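Local structure of beta-galactosidase (Geobacillus stearothermophilus, 5DFA) at residues L263-G268 with Y417-N422; V413-D418 with L470-M475; I459-D464 with E481-R486. The protein probably hydrolyses terminal non-reducing beta-D-galactose residues from beta-D-galactosides, as a zinc-containing member of glycoside hydrolase family 42. The protein carries 1 engineered substitution. All coordinates share one frame; numbering follows the deposited sequence.

Contact 1 (L263-G268 with Y417-N422)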
ATOM      1  N   LEU A 263     -12.293 -11.159  13.713  1.00 46.78           N
ATOM      2  CA  LEU A 263     -13.651 -11.460  14.162  1.00 48.37           C
ATOM      3  C   LEU A 263     -14.265 -10.373  15.040  1.00 51.76           C
ATOM      4  O   LEU A 263     -14.714 -10.645  16.154  1.00 56.18           O
ATOM      5  CB  LEU A 263     -13.670 -12.790  14.917  1.00 46.06           C
ATOM      6  CG  LEU A 263     -13.706 -14.057  14.063  1.00 46.44           C
ATOM      7  CD1 LEU A 263     -13.911 -15.278  14.941  1.00 44.38           C
ATOM      8  CD2 LEU A 263     -14.794 -13.966  13.005  1.00 36.86           C
ATOM      9  N   ILE A 264     -14.274  -9.142  14.542  1.00 46.88           N
ATOM     10  CA  ILE A 264     -14.964  -8.055  15.221  1.00 37.84           C
ATOM     11  C   ILE A 264     -16.343  -7.901  14.581  1.00 35.34           C
ATOM     12  O   ILE A 264     -16.555  -8.374  13.463  1.00 31.61           O
ATOM     13  CB  ILE A 264     -14.168  -6.731  15.140  1.00 37.42           C
ATOM     14  CG1 ILE A 264     -14.256  -6.126  13.739  1.00 37.84           C
ATOM     15  CG2 ILE A 264     -12.720  -6.955  15.557  1.00 32.26           C
ATOM     16  CD1 ILE A 264     -13.540  -4.799  13.604  1.00 33.10           C
ATOM     17  N   PRO A 265     -17.294  -7.271  15.295  1.00 31.44           N
ATOM     18  CA  PRO A 265     -18.630  -7.054  14.723  1.00 34.81           C
ATOM     19  C   PRO A 265     -18.588  -6.334  13.377  1.00 34.41           C
ATOM     20  O   PRO A 265     -17.696  -5.517  13.148  1.00 27.61           O
ATOM     21  CB  PRO A 265     -19.325  -6.189  15.777  1.00 32.64           C
ATOM     22  CG  PRO A 265     -18.649  -6.543  17.049  1.00 26.57           C
ATOM     23  CD  PRO A 265     -17.220  -6.831  16.700  1.00 33.79           C
ATOM     24  N   PHE A 266     -19.536  -6.647  12.500  1.00 29.11           N
ATOM     25  CA  PHE A 266     -19.611  -6.009  11.190  1.00 34.34           C
ATOM     26  C   PHE A 266     -19.826  -4.507  11.346  1.00 32.53           C
ATOM     27  O   PHE A 266     -20.731  -4.070  12.057  1.00 29.66           O
ATOM     28  CB  PHE A 266     -20.727  -6.629  10.350  1.00 30.92           C
ATOM     29  CG  PHE A 266     -20.834  -6.060   8.966  1.00 28.23           C
ATOM     30  CD1 PHE A 266     -19.794  -6.203   8.062  1.00 30.26           C
ATOM     31  CD2 PHE A 266     -21.979  -5.395   8.563  1.00 24.21           C
ATOM     32  CE1 PHE A 266     -19.891  -5.683   6.786  1.00 28.41           C
ATOM     33  CE2 PHE A 266     -22.084  -4.878   7.287  1.00 32.19           C
ATOM     34  CZ  PHE A 266     -21.037  -5.020   6.397  1.00 27.07           C
ATOM     35  N   GLN A 267     -18.987  -3.723  10.677  1.00 25.35           N
ATOM     36  CA  GLN A 267     -18.975  -2.278  10.869  1.00 33.39           C
ATOM     37  C   GLN A 267     -19.793  -1.530   9.822  1.00 27.12           C
ATOM     38  O   GLN A 267     -20.013  -0.325   9.943  1.00 39.05           O
ATOM     39  CB  GLN A 267     -17.534  -1.764  10.861  1.00 33.27           C
ATOM     40  CG  GLN A 267     -16.723  -2.218  12.059  1.00 26.06           C
ATOM     41  CD  GLN A 267     -17.436  -1.951  13.367  1.00 42.39           C
ATOM     42  OE1 GLN A 267     -17.716  -0.802  13.710  1.00 38.70           O
ATOM     43  NE2 GLN A 267     -17.743  -3.013  14.103  1.00 41.49           N
ATOM     44  N   GLY A 268     -20.247  -2.243   8.799  1.00 24.46           N
ATOM     45  CA  GLY A 268     -21.003  -1.625   7.726  1.00 26.26           C
ATOM     46  C   GLY A 268     -22.418  -1.246   8.117  1.00 27.34           C
ATOM     47  O   GLY A 268     -22.983  -0.294   7.578  1.00 29.19           O
ATOM     48  N   TYR A 417     -21.561  -2.789  24.187  1.00 18.75           N
ATOM     49  CA  TYR A 417     -20.980  -2.461  22.893  1.00 16.02           C
ATOM     50  C   TYR A 417     -21.895  -1.499  22.141  1.00 23.31           C
ATOM     51  O   TYR A 417     -23.120  -1.579  22.251  1.00 23.05           O
ATOM     52  CB  TYR A 417     -20.740  -3.730  22.071  1.00 14.54           C
ATOM     53  CG  TYR A 417     -20.242  -3.477  20.667  1.00 21.94           C
ATOM     54  CD1 TYR A 417     -21.108  -3.531  19.583  1.00 22.25           C
ATOM     55  CD2 TYR A 417     -18.906  -3.181  20.425  1.00 30.01           C
ATOM     56  CE1 TYR A 417     -20.656  -3.300  18.297  1.00 27.11           C
ATOM     57  CE2 TYR A 417     -18.447  -2.948  19.142  1.00 27.91           C
ATOM     58  CZ  TYR A 417     -19.326  -3.008  18.082  1.00 33.85           C
ATOM     59  OH  TYR A 417     -18.874  -2.776  16.803  1.00 31.84           O
ATOM     60  N   ASP A 418     -21.300  -0.586  21.382  1.00 19.22           N
ATOM     61  CA  ASP A 418     -22.072   0.399  20.633  1.00 22.70           C
ATOM     62  C   ASP A 418     -21.462   0.637  19.253  1.00 24.78           C
ATOM     63  O   ASP A 418     -20.320   1.086  19.138  1.00 21.96           O
ATOM     64  CB  ASP A 418     -22.159   1.712  21.416  1.00 21.92           C
ATOM     65  CG  ASP A 418     -23.152   2.686  20.815  1.00 21.41           C
ATOM     66  OD1 ASP A 418     -22.716   3.716  20.259  1.00 24.36           O
ATOM     67  OD2 ASP A 418     -24.370   2.423  20.898  1.00 22.00           O
ATOM     68  N   TRP A 419     -22.229   0.332  18.209  1.00 21.09           N
ATOM     69  CA  TRP A 419     -21.746   0.457  16.837  1.00 24.47           C
ATOM     70  C   TRP A 419     -21.446   1.905  16.457  1.00 22.05           C
ATOM     71  O   TRP A 419     -20.429   2.187  15.824  1.00 19.95           O
ATOM     72  CB  TRP A 419     -22.757  -0.141  15.853  1.00 26.20           C
ATOM     73  CG  TRP A 419     -22.457  -1.561  15.468  1.00 31.54           C
ATOM     74  CD1 TRP A 419     -21.632  -1.980  14.466  1.00 33.65           C
ATOM     75  CD2 TRP A 419     -22.982  -2.748  16.077  1.00 35.30           C
ATOM     76  NE1 TRP A 419     -21.606  -3.353  14.414  1.00 42.57           N
ATOM     77  CE2 TRP A 419     -22.426  -3.848  15.392  1.00 33.88           C
ATOM     78  CE3 TRP A 419     -23.863  -2.988  17.136  1.00 22.55           C
ATOM     79  CZ2 TRP A 419     -22.725  -5.167  15.730  1.00 36.18           C
ATOM     80  CZ3 TRP A 419     -24.159  -4.298  17.470  1.00 31.42           C
ATOM     81  CH2 TRP A 419     -23.592  -5.371  16.769  1.00 31.44           C
ATOM     82  N   GLU A 420     -22.327   2.820  16.848  1.00 19.80           N
ATOM     83  CA  GLU A 420     -22.120   4.235  16.556  1.00 20.36           C
ATOM     84  C   GLU A 420     -20.884   4.761  17.277  1.00 19.77           C
ATOM     85  O   GLU A 420     -20.183   5.634  16.765  1.00 27.01           O
ATOM     86  CB  GLU A 420     -23.353   5.055  16.940  1.00 19.14           C
ATOM     87  CG  GLU A 420     -24.557   4.814  16.043  1.00 21.26           C
ATOM     88  CD  GLU A 420     -25.768   5.628  16.456  1.00 23.30           C
ATOM     89  OE1 GLU A 420     -25.769   6.171  17.580  1.00 26.73           O
ATOM     90  OE2 GLU A 420     -26.719   5.727  15.653  1.00 24.31           O
ATOM     91  N   ASN A 421     -20.621   4.226  18.465  1.00 19.85           N
ATOM     92  CA  ASN A 421     -19.403   4.558  19.191  1.00 23.72           C
ATOM     93  C   ASN A 421     -18.178   4.059  18.436  1.00 18.28           C
ATOM     94  O   ASN A 421     -17.162   4.748  18.357  1.00 18.54           O
ATOM     95  CB  ASN A 421     -19.431   3.964  20.600  1.00 18.75           C
ATOM     96  CG  ASN A 421     -18.189   4.308  21.400  1.00 18.64           C
ATOM     97  OD1 ASN A 421     -17.710   5.441  21.366  1.00 15.55           O
ATOM     98  ND2 ASN A 421     -17.660   3.328  22.123  1.00 22.88           N
ATOM     99  N   ASN A 422     -18.289   2.856  17.881  1.00 17.51           N
ATOM    100  CA  ASN A 422     -17.227   2.274  17.072  1.00 16.78           C
ATOM    101  C   ASN A 422     -16.942   3.132  15.844  1.00 16.18           C
ATOM    102  O   ASN A 422     -15.787   3.345  15.473  1.00 19.07           O
ATOM    103  CB  ASN A 422     -17.603   0.851  16.650  1.00 15.68           C
ATOM    104  CG  ASN A 422     -16.394  -0.005  16.324  1.00 20.78           C
ATOM    105  OD1 ASN A 422     -15.342   0.502  15.938  1.00 25.78           O
ATOM    106  ND2 ASN A 422     -16.544  -1.316  16.473  1.00 26.46           N
TER
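The seam between the TIM-barrel part and the trimerisation domain is closed here by Pro-265, Phe-266 and Gln-267, from a barrel loop, against Tyr-417, Trp-419 and Asn-422 at the start of helix 419-427. The Tyr-417 hydroxyl accepts two amide N-H groups: Gln-267 NE2 reaches OH across the seam (2.9 Å, nearly straight at 170°), and Asn-422 ND2, from the first turn of the helix, reaches it too (2.8 Å). The hydroxyl lies close to the plane of each amide, while the Gln-267 amide stands almost perpendicular to the tyrosine ring. The other hydrogen of Gln-267 NE2 goes back to its own loop, to Pro-265 O (2.7 Å), approaching from above that carbonyl plane; the bend at chi2 (-51°) folds the chain back for this, and the two bonds fix the rotation of the amide. Pro-265 packs against both rings: its CG lies over one face of Tyr-417 in a CH-pi contact (4.2 Å to the ring centroid), and its CB packs on Trp-419 CZ2 (3.6 Å). The indole edge turns to the loop, where NE1 donates a short, bent bond to Phe-266 O (2.6 Å, 142°). A phenylalanine in place of Tyr-417 would keep a ring against Pro-265 but would probably leave the NE2 of Gln-267 and the ND2 of Asn-422 without their shared acceptor. Phe-266 comes within about 7 Å, side chain to side chain, of Glu-158, the predicted proton donor. Asp-418 N-caps the helix through OD1 to Asn-421 N. Helix 296-311 covers the apolar side, with Leu-309 touching both Pro-265 and Trp-419, while Tyr-438 of helix 438-451 meets the Tyr-417 ring.

Contact 2 (V413-D418 with L470-M475)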
ATOM      1  N   VAL A 413     -23.419 -11.004  34.099  1.00 19.39           N
ATOM      2  CA  VAL A 413     -22.395 -10.075  33.636  1.00 18.50           C
ATOM      3  C   VAL A 413     -22.694  -9.600  32.218  1.00 26.36           C
ATOM      4  O   VAL A 413     -23.040 -10.399  31.346  1.00 23.83           O
ATOM      5  CB  VAL A 413     -20.994 -10.722  33.672  1.00 25.70           C
ATOM      6  CG1 VAL A 413     -19.927  -9.720  33.256  1.00 22.67           C
ATOM      7  CG2 VAL A 413     -20.700 -11.271  35.059  1.00 19.51           C
ATOM      8  N   ALA A 414     -22.562  -8.297  31.991  1.00 28.12           N
ATOM      9  CA  ALA A 414     -22.814  -7.726  30.674  1.00 23.31           C
ATOM     10  C   ALA A 414     -21.688  -6.802  30.227  1.00 21.76           C
ATOM     11  O   ALA A 414     -21.144  -6.036  31.021  1.00 22.79           O
ATOM     12  CB  ALA A 414     -24.139  -6.981  30.669  1.00 22.63           C
ATOM     13  N   ILE A 415     -21.338  -6.886  28.947  1.00 24.69           N
ATOM     14  CA  ILE A 415     -20.377  -5.969  28.350  1.00 20.40           C
ATOM     15  C   ILE A 415     -21.080  -5.106  27.308  1.00 26.78           C
ATOM     16  O   ILE A 415     -21.697  -5.626  26.378  1.00 20.18           O
ATOM     17  CB  ILE A 415     -19.199  -6.714  27.695  1.00 19.07           C
ATOM     18  CG1 ILE A 415     -18.413  -7.498  28.747  1.00 18.95           C
ATOM     19  CG2 ILE A 415     -18.286  -5.735  26.972  1.00 16.85           C
ATOM     20  CD1 ILE A 415     -17.316  -8.365  28.167  1.00 18.67           C
ATOM     21  N   LEU A 416     -20.992  -3.789  27.470  1.00 14.40           N
ATOM     22  CA  LEU A 416     -21.716  -2.872  26.597  1.00 14.91           C
ATOM     23  C   LEU A 416     -20.935  -2.538  25.332  1.00 19.47           C
ATOM     24  O   LEU A 416     -19.800  -2.063  25.390  1.00 14.89           O
ATOM     25  CB  LEU A 416     -22.062  -1.584  27.347  1.00 20.76           C
ATOM     26  CG  LEU A 416     -22.849  -0.530  26.568  1.00 22.16           C
ATOM     27  CD1 LEU A 416     -24.136  -1.120  26.019  1.00 20.63           C
ATOM     28  CD2 LEU A 416     -23.143   0.673  27.450  1.00 16.02           C
ATOM     29  N   TYR A 417     -21.561  -2.789  24.187  1.00 18.75           N
ATOM     30  CA  TYR A 417     -20.980  -2.461  22.893  1.00 16.02           C
ATOM     31  C   TYR A 417     -21.895  -1.499  22.141  1.00 23.31           C
ATOM     32  O   TYR A 417     -23.120  -1.579  22.251  1.00 23.05           O
ATOM     33  CB  TYR A 417     -20.740  -3.730  22.071  1.00 14.54           C
ATOM     34  CG  TYR A 417     -20.242  -3.477  20.667  1.00 21.94           C
ATOM     35  CD1 TYR A 417     -21.108  -3.531  19.583  1.00 22.25           C
ATOM     36  CD2 TYR A 417     -18.906  -3.181  20.425  1.00 30.01           C
ATOM     37  CE1 TYR A 417     -20.656  -3.300  18.297  1.00 27.11           C
ATOM     38  CE2 TYR A 417     -18.447  -2.948  19.142  1.00 27.91           C
ATOM     39  CZ  TYR A 417     -19.326  -3.008  18.082  1.00 33.85           C
ATOM     40  OH  TYR A 417     -18.874  -2.776  16.803  1.00 31.84           O
ATOM     41  N   ASP A 418     -21.300  -0.586  21.382  1.00 19.22           N
ATOM     42  CA  ASP A 418     -22.072   0.399  20.633  1.00 22.70           C
ATOM     43  C   ASP A 418     -21.462   0.637  19.253  1.00 24.78           C
ATOM     44  O   ASP A 418     -20.320   1.086  19.138  1.00 21.96           O
ATOM     45  CB  ASP A 418     -22.159   1.712  21.416  1.00 21.92           C
ATOM     46  CG  ASP A 418     -23.152   2.686  20.815  1.00 21.41           C
ATOM     47  OD1 ASP A 418     -22.716   3.716  20.259  1.00 24.36           O
ATOM     48  OD2 ASP A 418     -24.370   2.423  20.898  1.00 22.00           O
ATOM     49  N   LEU A 470     -23.209  -6.862  37.066  1.00 21.36           N
ATOM     50  CA  LEU A 470     -22.015  -6.160  36.620  1.00 19.71           C
ATOM     51  C   LEU A 470     -22.111  -5.790  35.147  1.00 26.93           C
ATOM     52  O   LEU A 470     -22.352  -6.649  34.298  1.00 18.91           O
ATOM     53  CB  LEU A 470     -20.776  -7.025  36.865  1.00 23.89           C
ATOM     54  CG  LEU A 470     -19.446  -6.578  36.256  1.00 26.96           C
ATOM     55  CD1 LEU A 470     -18.957  -5.290  36.894  1.00 23.21           C
ATOM     56  CD2 LEU A 470     -18.405  -7.681  36.390  1.00 15.35           C
ATOM     57  N   LEU A 471     -21.929  -4.509  34.844  1.00 24.26           N
ATOM     58  CA  LEU A 471     -21.895  -4.067  33.459  1.00 22.80           C
ATOM     59  C   LEU A 471     -20.542  -3.419  33.185  1.00 23.05           C
ATOM     60  O   LEU A 471     -20.116  -2.510  33.898  1.00 21.32           O
ATOM     61  CB  LEU A 471     -23.044  -3.095  33.160  1.00 29.14           C
ATOM     62  CG  LEU A 471     -23.561  -2.919  31.720  1.00 29.29           C
ATOM     63  CD1 LEU A 471     -24.592  -1.803  31.665  1.00 29.64           C
ATOM     64  CD2 LEU A 471     -22.463  -2.671  30.697  1.00 36.56           C
ATOM     65  N   ILE A 472     -19.877  -3.905  32.143  1.00 22.00           N
ATOM     66  CA  ILE A 472     -18.576  -3.391  31.743  1.00 22.65           C
ATOM     67  C   ILE A 472     -18.706  -2.562  30.470  1.00 23.27           C
ATOM     68  O   ILE A 472     -19.161  -3.060  29.441  1.00 21.59           O
ATOM     69  CB  ILE A 472     -17.573  -4.536  31.518  1.00 20.17           C
ATOM     70  CG1 ILE A 472     -17.427  -5.365  32.796  1.00 25.30           C
ATOM     71  CG2 ILE A 472     -16.225  -3.987  31.078  1.00 19.74           C
ATOM     72  CD1 ILE A 472     -16.799  -6.719  32.576  1.00 23.44           C
ATOM     73  N   ALA A 473     -18.312  -1.294  30.543  1.00 19.59           N
ATOM     74  CA  ALA A 473     -18.419  -0.394  29.398  1.00 19.26           C
ATOM     75  C   ALA A 473     -17.082   0.262  29.069  1.00 24.54           C
ATOM     76  O   ALA A 473     -16.848   1.415  29.431  1.00 18.04           O
ATOM     77  CB  ALA A 473     -19.477   0.670  29.659  1.00 13.75           C
ATOM     78  N   PRO A 474     -16.199  -0.474  28.375  1.00 20.26           N
ATOM     79  CA  PRO A 474     -14.878   0.045  28.009  1.00 13.56           C
ATOM     80  C   PRO A 474     -14.937   1.020  26.838  1.00 20.79           C
ATOM     81  O   PRO A 474     -15.679   0.784  25.884  1.00 14.45           O
ATOM     82  CB  PRO A 474     -14.096  -1.219  27.615  1.00 16.59           C
ATOM     83  CG  PRO A 474     -14.950  -2.383  28.045  1.00 16.81           C
ATOM     84  CD  PRO A 474     -16.354  -1.884  27.987  1.00 20.48           C
ATOM     85  N   MET A 475     -14.161   2.097  26.929  1.00 21.34           N
ATOM     86  CA  MET A 475     -14.000   3.061  25.843  1.00 15.95           C
ATOM     87  C   MET A 475     -15.319   3.549  25.250  1.00 22.72           C
ATOM     88  O   MET A 475     -15.487   3.563  24.031  1.00 15.64           O
ATOM     89  CB  MET A 475     -13.137   2.460  24.730  1.00 14.07           C
ATOM     90  CG  MET A 475     -11.750   2.029  25.180  1.00 17.05           C
ATOM     91  SD  MET A 475     -10.752   1.383  23.823  1.00 21.94           S
ATOM     92  CE  MET A 475     -10.531   2.860  22.834  1.00 16.65           C
TER
HETATM   93  O   HOH W   1     -18.250   0.134  25.122  1.00 15.26           O
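Strands 413-416 and 470-473 pair in parallel inside the alpha/beta sheet of the trimerisation domain, which belongs to the glutamine-amidotransferase-like clan. Three backbone bonds join them: Ala-414 N to Leu-470 O (2.8 Å), Ile-472 N to Ala-414 O (2.7 Å) and Leu-416 N to Ile-472 O (2.8 Å), all fairly straight. Ala-414 thus spends both its N-H and its carbonyl on this neighbour, whereas Val-413 and Ile-415 bond with the backbone of strand 456-459 on the other flank. The next bond in the series would need an N-H at residue 474, but Pro-474 has none. Water 1 fills in, donating to Leu-416 O (2.7 Å) and to Pro-474 O (2.8 Å), so both buried carbonyls are satisfied where the strands part. Further on, Met-475 N finds Thr-500 OG1. On one face Val-413, Ile-415, Leu-470 and Ile-472 pack side by side, with Tyr-446 and Phe-449 of helix 438-451 against the isoleucines. On the other, Leu-471 runs extended (chi2 -174°) diagonally over the neighbouring strand, and its CD2 touches Leu-416 CB at 3.5 Å.

Contact 3 (I459-D464 with E481-R486)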
ATOM      1  N   ILE A 459     -24.133  -6.741  25.266  1.00 18.23           N
ATOM      2  CA  ILE A 459     -25.359  -6.012  24.968  1.00 17.12           C
ATOM      3  C   ILE A 459     -25.116  -4.658  24.312  1.00 26.00           C
ATOM      4  O   ILE A 459     -23.991  -4.159  24.276  1.00 22.64           O
ATOM      5  CB  ILE A 459     -26.186  -5.782  26.247  1.00 19.75           C
ATOM      6  CG1 ILE A 459     -25.442  -4.843  27.199  1.00 20.52           C
ATOM      7  CG2 ILE A 459     -26.495  -7.106  26.930  1.00 19.91           C
ATOM      8  CD1 ILE A 459     -26.201  -4.527  28.468  1.00 21.55           C
ATOM      9  N   THR A 460     -26.191  -4.075  23.792  1.00 24.03           N
ATOM     10  CA  THR A 460     -26.162  -2.724  23.252  1.00 26.91           C
ATOM     11  C   THR A 460     -27.026  -1.829  24.134  1.00 28.92           C
ATOM     12  O   THR A 460     -27.656  -2.313  25.073  1.00 26.64           O
ATOM     13  CB  THR A 460     -26.654  -2.684  21.794  1.00 24.51           C
ATOM     14  OG1 THR A 460     -28.020  -3.110  21.734  1.00 24.87           O
ATOM     15  CG2 THR A 460     -25.803  -3.601  20.928  1.00 22.18           C
ATOM     16  N   LYS A 461     -27.061  -0.533  23.844  1.00 30.44           N
ATOM     17  CA  LYS A 461     -27.737   0.410  24.733  1.00 30.88           C
ATOM     18  C   LYS A 461     -29.259   0.263  24.713  1.00 22.73           C
ATOM     19  O   LYS A 461     -29.941   0.765  25.602  1.00 34.36           O
ATOM     20  CB  LYS A 461     -27.349   1.849  24.384  1.00 26.39           C
ATOM     21  CG  LYS A 461     -27.785   2.320  23.008  1.00 23.62           C
ATOM     22  CD  LYS A 461     -27.465   3.796  22.826  1.00 27.10           C
ATOM     23  CE  LYS A 461     -27.799   4.274  21.424  1.00 26.23           C
ATOM     24  NZ  LYS A 461     -26.951   3.616  20.395  1.00 27.45           N
ATOM     25  N   GLU A 462     -29.790  -0.427  23.708  1.00 33.26           N
ATOM     26  CA  GLU A 462     -31.224  -0.702  23.653  1.00 42.73           C
ATOM     27  C   GLU A 462     -31.613  -1.748  24.693  1.00 36.38           C
ATOM     28  O   GLU A 462     -32.760  -1.807  25.137  1.00 39.91           O
ATOM     29  CB  GLU A 462     -31.631  -1.171  22.254  1.00 50.57           C
ATOM     30  CG  GLU A 462     -31.626  -0.080  21.192  1.00 56.08           C
ATOM     31  CD  GLU A 462     -32.805   0.869  21.319  1.00 66.71           C
ATOM     32  OE1 GLU A 462     -33.736   0.772  20.490  1.00 57.98           O
ATOM     33  OE2 GLU A 462     -32.801   1.714  22.239  1.00 70.82           O
ATOM     34  N   HIS A 463     -30.642  -2.569  25.076  1.00 34.50           N
ATOM     35  CA  HIS A 463     -30.846  -3.642  26.042  1.00 27.02           C
ATOM     36  C   HIS A 463     -31.072  -3.091  27.449  1.00 31.09           C
ATOM     37  O   HIS A 463     -30.553  -2.030  27.799  1.00 36.81           O
ATOM     38  CB  HIS A 463     -29.639  -4.583  26.028  1.00 27.15           C
ATOM     39  CG  HIS A 463     -29.913  -5.943  26.588  1.00 26.22           C
ATOM     40  ND1 HIS A 463     -30.078  -6.175  27.937  1.00 36.74           N
ATOM     41  CD2 HIS A 463     -30.031  -7.148  25.982  1.00 21.47           C
ATOM     42  CE1 HIS A 463     -30.295  -7.464  28.136  1.00 29.96           C
ATOM     43  NE2 HIS A 463     -30.272  -8.076  26.966  1.00 30.53           N
ATOM     44  N   ASP A 464     -31.851  -3.813  28.250  1.00 32.60           N
ATOM     45  CA  ASP A 464     -32.082  -3.435  29.641  1.00 29.30           C
ATOM     46  C   ASP A 464     -30.834  -3.700  30.479  1.00 28.06           C
ATOM     47  O   ASP A 464     -30.134  -4.688  30.263  1.00 31.20           O
ATOM     48  CB  ASP A 464     -33.281  -4.195  30.213  1.00 38.13           C
ATOM     49  CG  ASP A 464     -33.476  -3.949  31.697  1.00 43.99           C
ATOM     50  OD1 ASP A 464     -33.271  -2.801  32.145  1.00 44.64           O
ATOM     51  OD2 ASP A 464     -33.832  -4.906  32.417  1.00 42.09           O
ATOM     52  N   GLU A 481     -26.797  11.753  26.576  1.00 27.27           N
ATOM     53  CA  GLU A 481     -27.310  12.130  27.890  1.00 31.38           C
ATOM     54  C   GLU A 481     -28.240  11.058  28.444  1.00 27.20           C
ATOM     55  O   GLU A 481     -28.208  10.748  29.636  1.00 29.74           O
ATOM     56  CB  GLU A 481     -28.051  13.468  27.810  1.00 29.35           C
ATOM     57  CG  GLU A 481     -27.203  14.637  27.335  1.00 39.45           C
ATOM     58  CD  GLU A 481     -26.436  15.300  28.462  1.00 50.99           C
ATOM     59  OE1 GLU A 481     -26.652  14.921  29.633  1.00 63.93           O
ATOM     60  OE2 GLU A 481     -25.622  16.203  28.179  1.00 46.61           O
ATOM     61  N   GLU A 482     -29.065  10.497  27.566  1.00 21.46           N
ATOM     62  CA  GLU A 482     -30.026   9.464  27.936  0.56 27.44           C
ATOM     63  C   GLU A 482     -29.333   8.199  28.431  1.00 28.66           C
ATOM     64  O   GLU A 482     -29.773   7.566  29.390  1.00 36.83           O
ATOM     65  CB  GLU A 482     -30.925   9.139  26.740  0.56 26.97           C
ATOM     66  CG  GLU A 482     -31.916   8.014  26.976  0.56 27.77           C
ATOM     67  CD  GLU A 482     -32.731   7.696  25.737  0.56 35.31           C
ATOM     68  OE1 GLU A 482     -32.818   8.565  24.844  0.56 30.73           O
ATOM     69  OE2 GLU A 482     -33.280   6.577  25.655  0.56 34.76           O
ATOM     70  N   THR A 483     -28.247   7.827  27.761  1.00 21.59           N
ATOM     71  CA  THR A 483     -27.500   6.631  28.139  1.00 27.51           C
ATOM     72  C   THR A 483     -26.787   6.842  29.474  1.00 28.91           C
ATOM     73  O   THR A 483     -26.777   5.954  30.329  1.00 27.22           O
ATOM     74  CB  THR A 483     -26.471   6.235  27.062  1.00 21.83           C
ATOM     75  OG1 THR A 483     -27.156   5.866  25.859  1.00 26.68           O
ATOM     76  CG2 THR A 483     -25.634   5.055  27.531  1.00 16.68           C
ATOM     77  N   ILE A 484     -26.199   8.023  29.646  1.00 22.76           N
ATOM     78  CA  ILE A 484     -25.544   8.384  30.901  1.00 24.26           C
ATOM     79  C   ILE A 484     -26.528   8.317  32.066  1.00 23.89           C
ATOM     80  O   ILE A 484     -26.203   7.804  33.138  1.00 22.42           O
ATOM     81  CB  ILE A 484     -24.931   9.799  30.833  1.00 33.46           C
ATOM     82  CG1 ILE A 484     -23.761   9.827  29.848  1.00 35.05           C
ATOM     83  CG2 ILE A 484     -24.462  10.250  32.209  1.00 26.18           C
ATOM     84  CD1 ILE A 484     -23.111  11.189  29.709  1.00 20.41           C
ATOM     85  N   ALA A 485     -27.736   8.824  31.841  1.00 25.43           N
ATOM     86  CA  ALA A 485     -28.787   8.794  32.853  1.00 28.11           C
ATOM     87  C   ALA A 485     -29.142   7.361  33.237  1.00 28.40           C
ATOM     88  O   ALA A 485     -29.357   7.059  34.409  1.00 33.45           O
ATOM     89  CB  ALA A 485     -30.021   9.531  32.356  1.00 19.11           C
ATOM     90  N   ARG A 486     -29.194   6.483  32.240  1.00 26.71           N
ATOM     91  CA  ARG A 486     -29.530   5.083  32.469  1.00 30.27           C
ATOM     92  C   ARG A 486     -28.426   4.355  33.231  1.00 30.38           C
ATOM     93  O   ARG A 486     -28.704   3.485  34.056  1.00 31.17           O
ATOM     94  CB  ARG A 486     -29.806   4.378  31.142  1.00 27.54           C
ATOM     95  CG  ARG A 486     -31.085   4.829  30.456  1.00 22.11           C
ATOM     96  CD  ARG A 486     -31.327   4.035  29.189  1.00 16.06           C
ATOM     97  NE  ARG A 486     -31.286   2.599  29.442  1.00 33.28           N
ATOM     98  CZ  ARG A 486     -30.964   1.690  28.528  1.00 38.84           C
ATOM     99  NH1 ARG A 486     -30.651   2.072  27.298  1.00 40.14           N
ATOM    100  NH2 ARG A 486     -30.951   0.403  28.844  1.00 31.25           N
TER
HETATM  101  O   HOH W   2     -31.521  -0.044  31.656  1.00 30.28           O
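Lys-461 and His-463, which meet Arg-486, belong to a type I beta turn from Thr-460 to His-463, closed by His-463 N to Thr-460 O (3.0 Å), while residues 481-486 form the opening turns of a helix. Arg-486 reaches from that helix to the carbonyl side of the turn, its chain bending at chi3 (53°) to bring the guanidinium in edge-on. NH2 donates to His-463 O (2.7 Å), which lies in the guanidinium plane, though the donor is tilted 27° from the carbonyl plane. NH2 also donates to water 2 (2.9 Å), and this water makes a weak bond to Asp-464 OD1, the carboxylate's firmer partner being Ser-466 OG, which meets OD2. The modelled approach of NH1 to Lys-461 O is too close to trust. Phe-465 adds a cation-pi contact to the same guanidinium. Beside it, Lys-461 crosses Thr-483 at about a right angle, its CD 3.7 Å from Thr-483 OG1; the ammonium continues past to Asp-418. His-463 turns away from the helix: ND1 bonds Asp-464 O (2.8 Å) in the ring plane, and Ile-459 CG2 lies over one ring face. The arrangement belongs to the C-terminal edge of the parallel part of an alpha/beta sheet: the turn follows strand 456-459 and the helix follows strand 470-473, with strand 413-416 between them, so an arginine of one connection donates to a backbone carbonyl of the other.

How the contacts relate
Contacts 1 and 2 are buried, whereas contact 3 is only partly so, nearer the surface of the trimerisation domain that also holds contact 2. Contact 1 alone joins different domains, and mixes side-chain amides, a hydroxyl and aromatic packing; contact 2 relies on strand backbone and aliphatic side chains; contact 3 on one arginine, with water. Contacts 1 and 2 share Tyr-417 and Asp-418, where strand 413-416 passes into helix 419-427, and Asn-421 ND2 probably bonds Met-475 O between them. That passage also meets contact 3: Tyr-417 N lies 2.8 Å from Ile-459 O, and Asp-418 OD2 forms a salt bridge with Lys-461 NZ at 2.9 Å.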